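Local coordinates for fatty acid-binding protein homolog 1 (Echinococcus granulosus, PDB 1O8V) that binds long-chain fatty acids inside a beta-barrel and has been implicated in the acquisition, storage and transport of lipids by this parasite, at residues Phe28-Met33 with Ser57-Thr62; His95-Lys100 with Thr104-Val109; Lys116-Val121 with Val125-Tyr130. All coordinates share one frame; numbering follows the deposited sequence.

Contact 1 of 3, residues Phe28-Met33 with Ser57-Thr62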
loop_
_atom_site.group_PDB
_atom_site.type_symbol
_atom_site.label_atom_id
_atom_site.label_comp_id
_atom_site.label_asym_id
_atom_site.label_seq_id
_atom_site.Cartn_x
_atom_site.Cartn_y
_atom_site.Cartn_z
ATOM N N PHE A 28 -19.273 -3.707 4.234
ATOM C CA PHE A 28 -19.366 -5.103 3.884
ATOM C C PHE A 28 -19.081 -5.379 2.424
ATOM O O PHE A 28 -18.331 -6.296 2.107
ATOM C CB PHE A 28 -20.764 -5.606 4.254
ATOM C CG PHE A 28 -20.988 -7.051 3.987
ATOM C CD1 PHE A 28 -21.444 -7.473 2.741
ATOM C CD2 PHE A 28 -20.753 -8.004 4.982
ATOM C CE1 PHE A 28 -21.672 -8.817 2.479
ATOM C CE2 PHE A 28 -20.988 -9.348 4.728
ATOM C CZ PHE A 28 -21.447 -9.754 3.476
ATOM N N VAL A 29 -19.715 -4.626 1.539
ATOM C CA VAL A 29 -19.575 -4.904 0.110
ATOM C C VAL A 29 -18.157 -4.679 -0.358
ATOM O O VAL A 29 -17.617 -5.495 -1.126
ATOM C CB VAL A 29 -20.550 -4.042 -0.687
ATOM C CG1 VAL A 29 -20.310 -4.185 -2.203
ATOM C CG2 VAL A 29 -21.936 -4.486 -0.375
ATOM N N THR A 30 -17.548 -3.614 0.146
ATOM C CA THR A 30 -16.173 -3.260 -0.224
ATOM C C THR A 30 -15.202 -4.289 0.313
ATOM O O THR A 30 -14.241 -4.637 -0.373
ATOM C CB THR A 30 -15.821 -1.853 0.253
ATOM O OG1 THR A 30 -16.717 -0.904 -0.349
ATOM C CG2 THR A 30 -14.451 -1.435 -0.221
ATOM N N ARG A 31 -15.456 -4.783 1.527
ATOM C CA ARG A 31 -14.595 -5.784 2.121
ATOM C C ARG A 31 -14.629 -7.081 1.325
ATOM O O ARG A 31 -13.588 -7.731 1.176
ATOM C CB ARG A 31 -14.964 -6.072 3.579
ATOM C CG ARG A 31 -14.779 -4.898 4.513
ATOM C CD ARG A 31 -14.657 -5.275 5.989
ATOM N NE ARG A 31 -15.642 -6.283 6.385
ATOM C CZ ARG A 31 -16.893 -6.035 6.796
ATOM N NH1 ARG A 31 -17.358 -4.803 6.891
ATOM N NH2 ARG A 31 -17.680 -7.048 7.120
ATOM N N LYS A 32 -15.808 -7.464 0.850
ATOM C CA LYS A 32 -15.960 -8.625 -0.028
ATOM C C LYS A 32 -15.055 -8.488 -1.244
ATOM O O LYS A 32 -14.346 -9.429 -1.601
ATOM C CB LYS A 32 -17.423 -8.760 -0.472
ATOM C CG LYS A 32 -17.760 -10.014 -1.225
ATOM C CD LYS A 32 -19.229 -10.013 -1.630
ATOM C CE LYS A 32 -19.502 -11.017 -2.735
ATOM N NZ LYS A 32 -20.948 -11.076 -3.099
ATOM N N MET A 33 -15.081 -7.321 -1.869
ATOM C CA MET A 33 -14.205 -7.037 -3.006
ATOM C C MET A 33 -12.741 -7.066 -2.584
ATOM O O MET A 33 -11.913 -7.697 -3.233
ATOM C CB MET A 33 -14.529 -5.669 -3.589
ATOM C CG MET A 33 -13.623 -5.259 -4.745
ATOM S SD MET A 33 -14.003 -5.997 -6.348
ATOM C CE MET A 33 -15.633 -6.798 -6.076
ATOM N N SER A 57 -6.429 -3.258 -10.386
ATOM C CA SER A 57 -7.209 -4.463 -10.087
ATOM C C SER A 57 -8.605 -4.370 -10.705
ATOM O O SER A 57 -9.005 -3.322 -11.214
ATOM C CB SER A 57 -7.310 -4.703 -8.582
ATOM O OG SER A 57 -8.266 -3.852 -7.967
ATOM N N THR A 58 -9.345 -5.469 -10.636
ATOM C CA THR A 58 -10.717 -5.471 -11.116
ATOM C C THR A 58 -11.591 -4.439 -10.379
ATOM O O THR A 58 -12.562 -3.942 -10.932
ATOM C CB THR A 58 -11.316 -6.895 -11.035
ATOM O OG1 THR A 58 -12.600 -6.910 -11.669
ATOM C CG2 THR A 58 -11.586 -7.307 -9.603
ATOM N N PHE A 59 -11.218 -4.076 -9.156
ATOM C CA PHE A 59 -11.938 -3.031 -8.411
ATOM C C PHE A 59 -11.839 -1.644 -9.072
ATOM O O PHE A 59 -12.849 -1.008 -9.375
ATOM C CB PHE A 59 -11.393 -2.987 -6.981
ATOM C CG PHE A 59 -12.157 -2.098 -6.038
ATOM C CD1 PHE A 59 -13.532 -1.919 -6.146
ATOM C CD2 PHE A 59 -11.481 -1.463 -5.005
ATOM C CE1 PHE A 59 -14.218 -1.093 -5.240
ATOM C CE2 PHE A 59 -12.156 -0.648 -4.106
ATOM C CZ PHE A 59 -13.518 -0.468 -4.220
ATOM N N LYS A 60 -10.614 -1.188 -9.295
ATOM C CA LYS A 60 -10.354 0.126 -9.904
ATOM C C LYS A 60 -8.848 0.295 -10.061
ATOM O O LYS A 60 -8.067 -0.504 -9.537
ATOM C CB LYS A 60 -10.905 1.282 -9.038
ATOM C CG LYS A 60 -10.603 1.161 -7.539
ATOM C CD LYS A 60 -11.058 2.421 -6.738
ATOM C CE LYS A 60 -12.466 2.293 -6.182
ATOM N NZ LYS A 60 -12.775 3.272 -5.083
ATOM N N THR A 61 -8.441 1.326 -10.786
ATOM C CA THR A 61 -7.039 1.722 -10.771
ATOM C C THR A 61 -6.944 2.853 -9.774
ATOM O O THR A 61 -7.769 3.760 -9.810
ATOM C CB THR A 61 -6.598 2.222 -12.148
ATOM O OG1 THR A 61 -6.562 1.132 -13.073
ATOM C CG2 THR A 61 -5.147 2.745 -12.116
ATOM N N THR A 62 -5.948 2.803 -8.894
ATOM C CA THR A 62 -5.637 3.910 -7.992
ATOM C C THR A 62 -4.163 4.289 -8.144
ATOM O O THR A 62 -3.340 3.477 -8.533
ATOM C CB THR A 62 -5.919 3.518 -6.539
ATOM O OG1 THR A 62 -5.126 2.373 -6.200
ATOM C CG2 THR A 62 -7.381 3.093 -6.343
#

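Contact 2 of 3, residues His95-Lys100 with Thr104-Val109. With PLM (palmitic acid), chain B.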
loop_
_atom_site.group_PDB
_atom_site.type_symbol
_atom_site.label_atom_id
_atom_site.label_comp_id
_atom_site.label_asym_id
_atom_site.label_seq_id
_atom_site.Cartn_x
_atom_site.Cartn_y
_atom_site.Cartn_z
ATOM N N HIS A 95 5.106 3.929 5.005
ATOM C CA HIS A 95 3.998 4.665 4.431
ATOM C C HIS A 95 2.894 4.725 5.500
ATOM O O HIS A 95 2.259 3.727 5.794
ATOM C CB HIS A 95 3.548 3.903 3.188
ATOM C CG HIS A 95 2.383 4.495 2.450
ATOM N ND1 HIS A 95 1.885 3.898 1.310
ATOM C CD2 HIS A 95 1.629 5.610 2.650
ATOM C CE1 HIS A 95 0.852 4.587 0.870
ATOM N NE2 HIS A 95 0.691 5.643 1.640
ATOM N N GLU A 96 2.697 5.901 6.103
ATOM C CA GLU A 96 1.602 6.093 7.059
ATOM C C GLU A 96 0.404 6.763 6.405
ATOM O O GLU A 96 0.565 7.572 5.505
ATOM C CB GLU A 96 2.015 6.924 8.267
ATOM C CG GLU A 96 2.377 8.355 7.897
ATOM C CD GLU A 96 2.871 9.166 9.086
ATOM O OE1 GLU A 96 4.030 9.023 9.540
ATOM O OE2 GLU A 96 2.057 9.992 9.541
ATOM N N GLN A 97 -0.784 6.451 6.904
ATOM C CA GLN A 97 -2.050 7.018 6.420
ATOM C C GLN A 97 -2.919 7.349 7.623
ATOM O O GLN A 97 -3.428 6.441 8.291
ATOM C CB GLN A 97 -2.808 6.030 5.538
ATOM C CG GLN A 97 -2.095 5.601 4.289
ATOM C CD GLN A 97 -2.793 4.511 3.575
ATOM O OE1 GLN A 97 -3.319 3.585 4.206
ATOM N NE2 GLN A 97 -2.719 4.537 2.246
ATOM N N ASP A 98 -3.118 8.630 7.905
ATOM C CA ASP A 98 -3.928 9.072 9.036
ATOM C C ASP A 98 -5.296 9.499 8.526
ATOM O O ASP A 98 -5.413 10.490 7.802
ATOM C CB ASP A 98 -3.209 10.252 9.712
ATOM C CG ASP A 98 -4.022 10.897 10.782
ATOM O OD1 ASP A 98 -4.965 10.256 11.298
ATOM O OD2 ASP A 98 -3.727 12.056 11.169
ATOM N N ASP A 99 -6.344 8.789 8.941
ATOM C CA ASP A 99 -7.694 9.091 8.503
ATOM C C ASP A 99 -8.493 9.878 9.550
ATOM O O ASP A 99 -9.682 10.143 9.353
ATOM C CB ASP A 99 -8.432 7.825 8.011
ATOM C CG ASP A 99 -8.802 6.867 9.121
ATOM O OD1 ASP A 99 -9.033 7.299 10.254
ATOM O OD2 ASP A 99 -8.914 5.654 8.916
ATOM N N LYS A 100 -7.813 10.248 10.635
ATOM C CA LYS A 100 -8.333 11.056 11.772
ATOM C C LYS A 100 -8.993 10.214 12.862
ATOM O O LYS A 100 -9.297 10.740 13.964
ATOM C CB LYS A 100 -9.276 12.194 11.347
ATOM C CG LYS A 100 -8.732 13.153 10.330
ATOM C CD LYS A 100 -9.860 14.099 9.879
ATOM C CE LYS A 100 -9.373 15.247 9.005
ATOM N NZ LYS A 100 -10.181 15.349 7.743
ATOM N N THR A 104 -2.977 4.053 9.723
ATOM C CA THR A 104 -2.541 2.814 9.101
ATOM C C THR A 104 -1.051 2.928 8.833
ATOM O O THR A 104 -0.612 3.919 8.253
ATOM C CB THR A 104 -3.276 2.557 7.791
ATOM O OG1 THR A 104 -4.693 2.502 8.015
ATOM C CG2 THR A 104 -2.876 1.214 7.208
ATOM N N TYR A 105 -0.286 1.922 9.248
ATOM C CA TYR A 105 1.149 1.865 9.028
ATOM C C TYR A 105 1.430 0.739 8.048
ATOM O O TYR A 105 1.164 -0.426 8.324
ATOM C CB TYR A 105 1.905 1.628 10.334
ATOM C CG TYR A 105 1.725 2.706 11.360
ATOM C CD1 TYR A 105 2.474 3.868 11.323
ATOM C CD2 TYR A 105 0.807 2.561 12.384
ATOM C CE1 TYR A 105 2.310 4.843 12.280
ATOM C CE2 TYR A 105 0.645 3.535 13.361
ATOM C CZ TYR A 105 1.388 4.678 13.297
ATOM O OH TYR A 105 1.199 5.628 14.263
ATOM N N ILE A 106 1.989 1.099 6.909
ATOM C CA ILE A 106 2.379 0.147 5.878
ATOM C C ILE A 106 3.909 0.139 5.828
ATOM O O ILE A 106 4.550 1.182 5.871
ATOM C CB ILE A 106 1.797 0.549 4.493
ATOM C CG1 ILE A 106 0.290 0.769 4.594
ATOM C CG2 ILE A 106 2.143 -0.490 3.456
ATOM C CD1 ILE A 106 -0.293 1.501 3.395
ATOM N N GLU A 107 4.498 -1.053 5.763
ATOM C CA GLU A 107 5.941 -1.203 5.571
ATOM C C GLU A 107 6.114 -2.098 4.363
ATOM O O GLU A 107 5.530 -3.173 4.326
ATOM C CB GLU A 107 6.619 -1.845 6.795
ATOM C CG GLU A 107 6.497 -1.096 8.124
ATOM C CD GLU A 107 6.764 -1.973 9.372
ATOM O OE1 GLU A 107 7.101 -3.176 9.246
ATOM O OE2 GLU A 107 6.624 -1.459 10.523
ATOM N N ARG A 108 6.907 -1.674 3.393
ATOM C CA ARG A 108 7.224 -2.512 2.246
ATOM C C ARG A 108 8.700 -2.845 2.271
ATOM O O ARG A 108 9.519 -1.960 2.455
ATOM C CB ARG A 108 6.872 -1.802 0.942
ATOM C CG ARG A 108 5.354 -1.567 0.785
ATOM C CD ARG A 108 4.942 -0.838 -0.468
ATOM N NE ARG A 108 3.488 -0.733 -0.527
ATOM C CZ ARG A 108 2.801 0.335 -0.182
ATOM N NH1 ARG A 108 3.391 1.426 0.254
ATOM N NH2 ARG A 108 1.486 0.282 -0.212
ATOM N N VAL A 109 9.010 -4.120 2.105
ATOM C CA VAL A 109 10.412 -4.561 2.006
ATOM C C VAL A 109 10.591 -5.476 0.814
ATOM O O VAL A 109 9.686 -6.230 0.483
ATOM C CB VAL A 109 10.847 -5.265 3.269
ATOM C CG1 VAL A 109 10.649 -4.355 4.473
ATOM C CG2 VAL A 109 10.116 -6.575 3.468
HETATM C C1 PLM B . -0.605 -3.048 -0.235
HETATM O O1 PLM B . -0.784 -4.265 -0.632
HETATM O O2 PLM B . 0.255 -2.319 -0.918
HETATM C C2 PLM B . -1.378 -2.547 0.982
HETATM C C3 PLM B . -2.168 -1.277 0.705
HETATM C C4 PLM B . -3.058 -0.983 1.916
HETATM C C5 PLM B . -3.783 0.345 1.738
HETATM C C6 PLM B . -4.589 0.766 2.978
HETATM C C7 PLM B . -5.749 -0.150 3.375
HETATM C C8 PLM B . -7.018 0.300 2.695
HETATM C C9 PLM B . -8.204 -0.631 2.891
HETATM C CA PLM B . -9.122 -0.556 1.684
HETATM C CB PLM B . -9.424 -1.895 1.065
HETATM C CC PLM B . -10.247 -1.817 -0.220
HETATM C CD PLM B . -9.827 -2.888 -1.203
HETATM C CE PLM B . -8.909 -2.414 -2.318
HETATM C CF PLM B . -8.432 -3.598 -3.154
HETATM C CG PLM B . -7.492 -3.218 -4.295
HETATM O O HOH W 1 -5.615 3.072 5.466
HETATM O O HOH W 2 -5.909 5.012 8.330
#

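Contact 3 of 3, residues Lys116-Val121 with Val125-Tyr130. With PLM (palmitic acid), chain B.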
loop_
_atom_site.group_PDB
_atom_site.type_symbol
_atom_site.label_atom_id
_atom_site.label_comp_id
_atom_site.label_asym_id
_atom_site.label_seq_id
_atom_site.Cartn_x
_atom_site.Cartn_y
_atom_site.Cartn_z
ATOM N N LYS A 116 7.231 -7.621 0.228
ATOM C CA LYS A 116 6.304 -7.918 1.310
ATOM C C LYS A 116 5.795 -6.610 1.892
ATOM O O LYS A 116 6.576 -5.771 2.337
ATOM C CB LYS A 116 6.933 -8.796 2.409
ATOM C CG LYS A 116 7.053 -10.257 2.031
ATOM C CD LYS A 116 7.095 -11.141 3.285
ATOM C CE LYS A 116 7.012 -12.626 2.923
ATOM N NZ LYS A 116 5.618 -13.155 2.783
ATOM N N ALA A 117 4.476 -6.455 1.889
ATOM C CA ALA A 117 3.823 -5.268 2.443
ATOM C C ALA A 117 3.138 -5.648 3.727
ATOM O O ALA A 117 2.159 -6.414 3.707
ATOM C CB ALA A 117 2.815 -4.723 1.482
ATOM N N THR A 118 3.634 -5.140 4.842
ATOM C CA THR A 118 2.994 -5.345 6.147
ATOM C C THR A 118 2.100 -4.148 6.426
ATOM O O THR A 118 2.549 -3.025 6.307
ATOM C CB THR A 118 4.068 -5.448 7.222
ATOM O OG1 THR A 118 4.915 -6.572 6.946
ATOM C CG2 THR A 118 3.474 -5.712 8.611
ATOM N N VAL A 119 0.856 -4.409 6.784
ATOM C CA VAL A 119 -0.131 -3.375 7.052
ATOM C C VAL A 119 -0.594 -3.560 8.485
ATOM O O VAL A 119 -1.013 -4.661 8.892
ATOM C CB VAL A 119 -1.340 -3.497 6.097
ATOM C CG1 VAL A 119 -2.336 -2.381 6.309
ATOM C CG2 VAL A 119 -0.865 -3.545 4.663
ATOM N N LYS A 120 -0.528 -2.480 9.251
ATOM C CA LYS A 120 -0.865 -2.499 10.662
ATOM C C LYS A 120 -1.861 -1.402 10.995
ATOM O O LYS A 120 -1.675 -0.260 10.576
ATOM C CB LYS A 120 0.380 -2.320 11.507
ATOM C CG LYS A 120 1.325 -3.502 11.418
ATOM C CD LYS A 120 2.443 -3.374 12.418
ATOM C CE LYS A 120 3.413 -2.316 12.030
ATOM N NZ LYS A 120 4.545 -2.923 11.311
ATOM N N VAL A 121 -2.880 -1.745 11.763
ATOM C CA VAL A 121 -3.829 -0.777 12.332
ATOM C C VAL A 121 -4.037 -1.233 13.759
ATOM O O VAL A 121 -4.451 -2.379 13.976
ATOM C CB VAL A 121 -5.201 -0.758 11.563
ATOM C CG1 VAL A 121 -6.176 0.229 12.212
ATOM C CG2 VAL A 121 -5.001 -0.398 10.121
ATOM N N VAL A 125 -2.420 -7.078 12.273
ATOM C CA VAL A 125 -1.330 -7.254 11.341
ATOM C C VAL A 125 -1.771 -8.014 10.088
ATOM O O VAL A 125 -2.410 -9.060 10.171
ATOM C CB VAL A 125 -0.144 -8.017 11.970
ATOM C CG1 VAL A 125 1.003 -8.081 11.008
ATOM C CG2 VAL A 125 0.276 -7.377 13.270
ATOM N N CYS A 126 -1.422 -7.453 8.929
ATOM C CA CYS A 126 -1.683 -8.082 7.648
ATOM C C CYS A 126 -0.365 -8.135 6.880
ATOM O O CYS A 126 0.446 -7.225 6.955
ATOM C CB CYS A 126 -2.721 -7.244 6.885
ATOM S SG CYS A 126 -2.653 -7.382 5.087
ATOM N N VAL A 127 -0.138 -9.223 6.147
ATOM C CA VAL A 127 1.000 -9.294 5.251
ATOM C C VAL A 127 0.516 -9.685 3.863
ATOM O O VAL A 127 -0.194 -10.684 3.726
ATOM C CB VAL A 127 2.069 -10.319 5.719
ATOM C CG1 VAL A 127 3.254 -10.209 4.813
ATOM C CG2 VAL A 127 2.469 -10.073 7.164
ATOM N N ARG A 128 0.905 -8.889 2.871
ATOM C CA ARG A 128 0.608 -9.100 1.449
ATOM C C ARG A 128 1.896 -9.271 0.680
ATOM O O ARG A 128 2.779 -8.405 0.725
ATOM C CB ARG A 128 -0.206 -7.928 0.908
ATOM C CG ARG A 128 -1.614 -7.925 1.492
ATOM C CD ARG A 128 -2.282 -6.571 1.510
ATOM N NE ARG A 128 -2.832 -6.123 0.236
ATOM C CZ ARG A 128 -3.955 -6.537 -0.330
ATOM N NH1 ARG A 128 -4.644 -7.574 0.133
ATOM N NH2 ARG A 128 -4.355 -5.936 -1.458
ATOM N N THR A 129 2.029 -10.427 0.013
ATOM C CA THR A 129 3.272 -10.796 -0.649
ATOM C C THR A 129 3.116 -10.723 -2.153
ATOM O O THR A 129 2.172 -11.295 -2.710
ATOM C CB THR A 129 3.642 -12.220 -0.239
ATOM O OG1 THR A 129 3.721 -12.298 1.190
ATOM C CG2 THR A 129 5.014 -12.605 -0.760
ATOM N N TYR A 130 4.060 -10.049 -2.791
ATOM C CA TYR A 130 4.039 -9.784 -4.223
ATOM C C TYR A 130 5.276 -10.388 -4.871
ATOM O O TYR A 130 6.321 -10.489 -4.235
ATOM C CB TYR A 130 4.109 -8.284 -4.487
ATOM C CG TYR A 130 2.922 -7.439 -4.068
ATOM C CD1 TYR A 130 2.692 -7.116 -2.736
ATOM C CD2 TYR A 130 2.057 -6.934 -5.022
ATOM C CE1 TYR A 130 1.610 -6.309 -2.371
ATOM C CE2 TYR A 130 0.988 -6.131 -4.666
ATOM C CZ TYR A 130 0.757 -5.838 -3.354
ATOM O OH TYR A 130 -0.326 -5.035 -3.079
HETATM C C1 PLM B . -0.605 -3.048 -0.235
HETATM O O1 PLM B . -0.784 -4.265 -0.632
HETATM O O2 PLM B . 0.255 -2.319 -0.918
HETATM C C2 PLM B . -1.378 -2.547 0.982
HETATM C C3 PLM B . -2.168 -1.277 0.705
HETATM C C4 PLM B . -3.058 -0.983 1.916
HETATM C C5 PLM B . -3.783 0.345 1.738
HETATM C C6 PLM B . -4.589 0.766 2.978
HETATM C C7 PLM B . -5.749 -0.150 3.375
HETATM C C8 PLM B . -7.018 0.300 2.695
HETATM C C9 PLM B . -8.204 -0.631 2.891
HETATM C CA PLM B . -9.122 -0.556 1.684
HETATM C CB PLM B . -9.424 -1.895 1.065
HETATM C CC PLM B . -10.247 -1.817 -0.220
HETATM C CD PLM B . -9.827 -2.888 -1.203
HETATM C CE PLM B . -8.909 -2.414 -2.318
HETATM C CF PLM B . -8.432 -3.598 -3.154
HETATM C CG PLM B . -7.492 -3.218 -4.295
#

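Contact 1 of 3, residues Phe28-Met33 with Ser57-Thr62
Met33, on helix 28-36, meets the ring of Phe59 in the turn that follows strand 50-56, and this pair is the tight part of the contact. Met33 CG lies 3.6 Å from Phe59 CD1, approaching the ring obliquely. Its sulfur follows in a Met-aromatic contact, Met33 SD standing 5.0 Å from the centroid of the Phe59 ring and 51° off the ring normal. Both side chains leave their backbones with CG anti to the backbone N (chi1 177° for Met33, -172° for Phe59), which carries each across the gap toward the other. Elsewhere the fit is looser. Thr30 CG2 reaches only to 4.2 Å from Phe59 CZ, while Thr30 OG1 is hydrogen-bonded to Asp27. On the solvent side, Met33 SD grazes Thr58 CG2 at 4.3 Å. The turn has its own brace, an ST turn in which Phe59 N donates to Ser57 OG over 3.2 Å. Phe59 also touches the bound palmitate, so the contact borders the ligand as in the portal region of fatty-acid-binding proteins. Helix 28-36 thus meets the turn between strands 50-56 and 61-62, with Thr58 touching Val37 just beyond the helix and Ser57 touching Pro39 ahead of strand 40-47.

Contact 2 of 3, residues His95-Lys100 with Thr104-Val109
The imidazole of His95 carries Ile106 CD1 over one face, a CH-pi contact with that methyl 4.1 Å from the ring centroid, and takes Arg108 at its edge. Arg108 NH1 donates to His95 ND1 over 3.1 Å, with the N-H...N angle at 171°. Although ring and guanidinium are turned 43° apart, the bond lies in both planes. The guanidinium in turn has Ile106 CG2 over its centre, so one isoleucine packs against both flat groups through different branches. At its edge, Arg108 NH2 makes an almost straight bond of 3.0 Å to palmitate O2. Arg108 is extended from CG to NE, which lets it span from the strand to the carboxylate. On the far side of His95, NE2 is hydrogen-bonded to Glu74, which also receives Gln97 NE2; bonds at both nitrogens probably fix the rotation of the ring and so help to position the arginine.

These groups share the interior face of an antiparallel beta hairpin, strands 92-98 and 103-111, in the beta-barrel of the fatty-acid-binding proteins. His95 with Ile106 and Gln97 with Thr104 are hydrogen-bonded pairs; Glu96 with Tyr105, on the outer face, is a non-hydrogen-bonded pair.

Gln97 lies alongside Thr104 and the two are joined through solvent. One water donates to Gln97 OE1 at 2.7 Å and is hydrogen-bonded to Thr104 OG1, while a second water lies between Thr104 OG1 and Gln97 O and probably bridges them. The amide oxygen also touches the lipid chain, Gln97 OE1 lying 3.3 Å from palmitate C6.

Contact 3 of 3, residues Lys116-Val121 with Val125-Tyr130
Ala117 and Arg128 face each other as a hydrogen-bonded pair, and their backbones supply two of the four N-H...O bonds that join the strands. Ala117 N to Arg128 O is the straighter, 2.8 Å long with an N-H...O angle of 176°. Val119 and Cys126 form the other hydrogen-bonded pair. Between them lies the non-hydrogen-bonded pair of Thr118 and Val127, where CA-H...O contacts supplement the ladder, as between Thr118 CA and Cys126 O at 3.3 Å.

Side-chain polar contact across the strands falls to Lys116 and Thr129, which lie side by side on the outer face. Lys116 NZ donates to Thr129 OG1 over 2.6 Å; a bend at the end of the lysine chain (chi4 -87°) turns the amine onto the hydroxyl. Lys120, on the same face, sends its amine instead to Glu107 on the preceding strand.

The two strands, 114-121 and 124-132, form the last beta hairpin of the barrel. The face that bears Ala117, Val119, Cys126 and Arg128 faces the barrel interior, where the palmitate lies, whereas the one with Lys116, Thr118 and Val127 looks outward.

Apolar packing on the inner face is modest: Val119 CB sits 4.1 Å from Cys126 CB, and Ala117 CB touches Tyr130 CE1. Val119 CG2 reaches the second carbon of the palmitate.

Within this hairpin the direct bonds to the carboxylate come from Arg128 and Tyr130, which converge on one oxygen; Thr129 between them is also part of the fatty-acid site, though its hydroxyl bonds Lys116. Arg128 NE donates to palmitate O1 over 2.9 Å, and Tyr130 OH donates to the same O1 over 2.6 Å, the oxygen lying at the edge of the phenol ring. A bend at chi3 (78°) brings NE of Arg128 round onto the carboxylate oxygen; NH1 is hydrogen-bonded to Ser14, and the guanidinium makes a cation-pi contact with Phe17.

From the N terminus, contact 1 comes first, bringing helix 28-36 of the helical lid against the turn after strand 50-56 and so closing a loop that contains strands 40-47 and 50-56. Contact 2 and contact 3 then follow in series, each closing a short hairpin; none of the three nests within or crosses another. Contacts 2 and 3 abut where strands 103-111 and 114-121 run side by side, through the salt bridge of Glu107 with Lys120 and the packing of Thr104 on Val119 and Val121. Contact 1 stands apart, its centre about 19 Å from that of contact 2 and about 17 Å from that of contact 3. Palmitate touches all three.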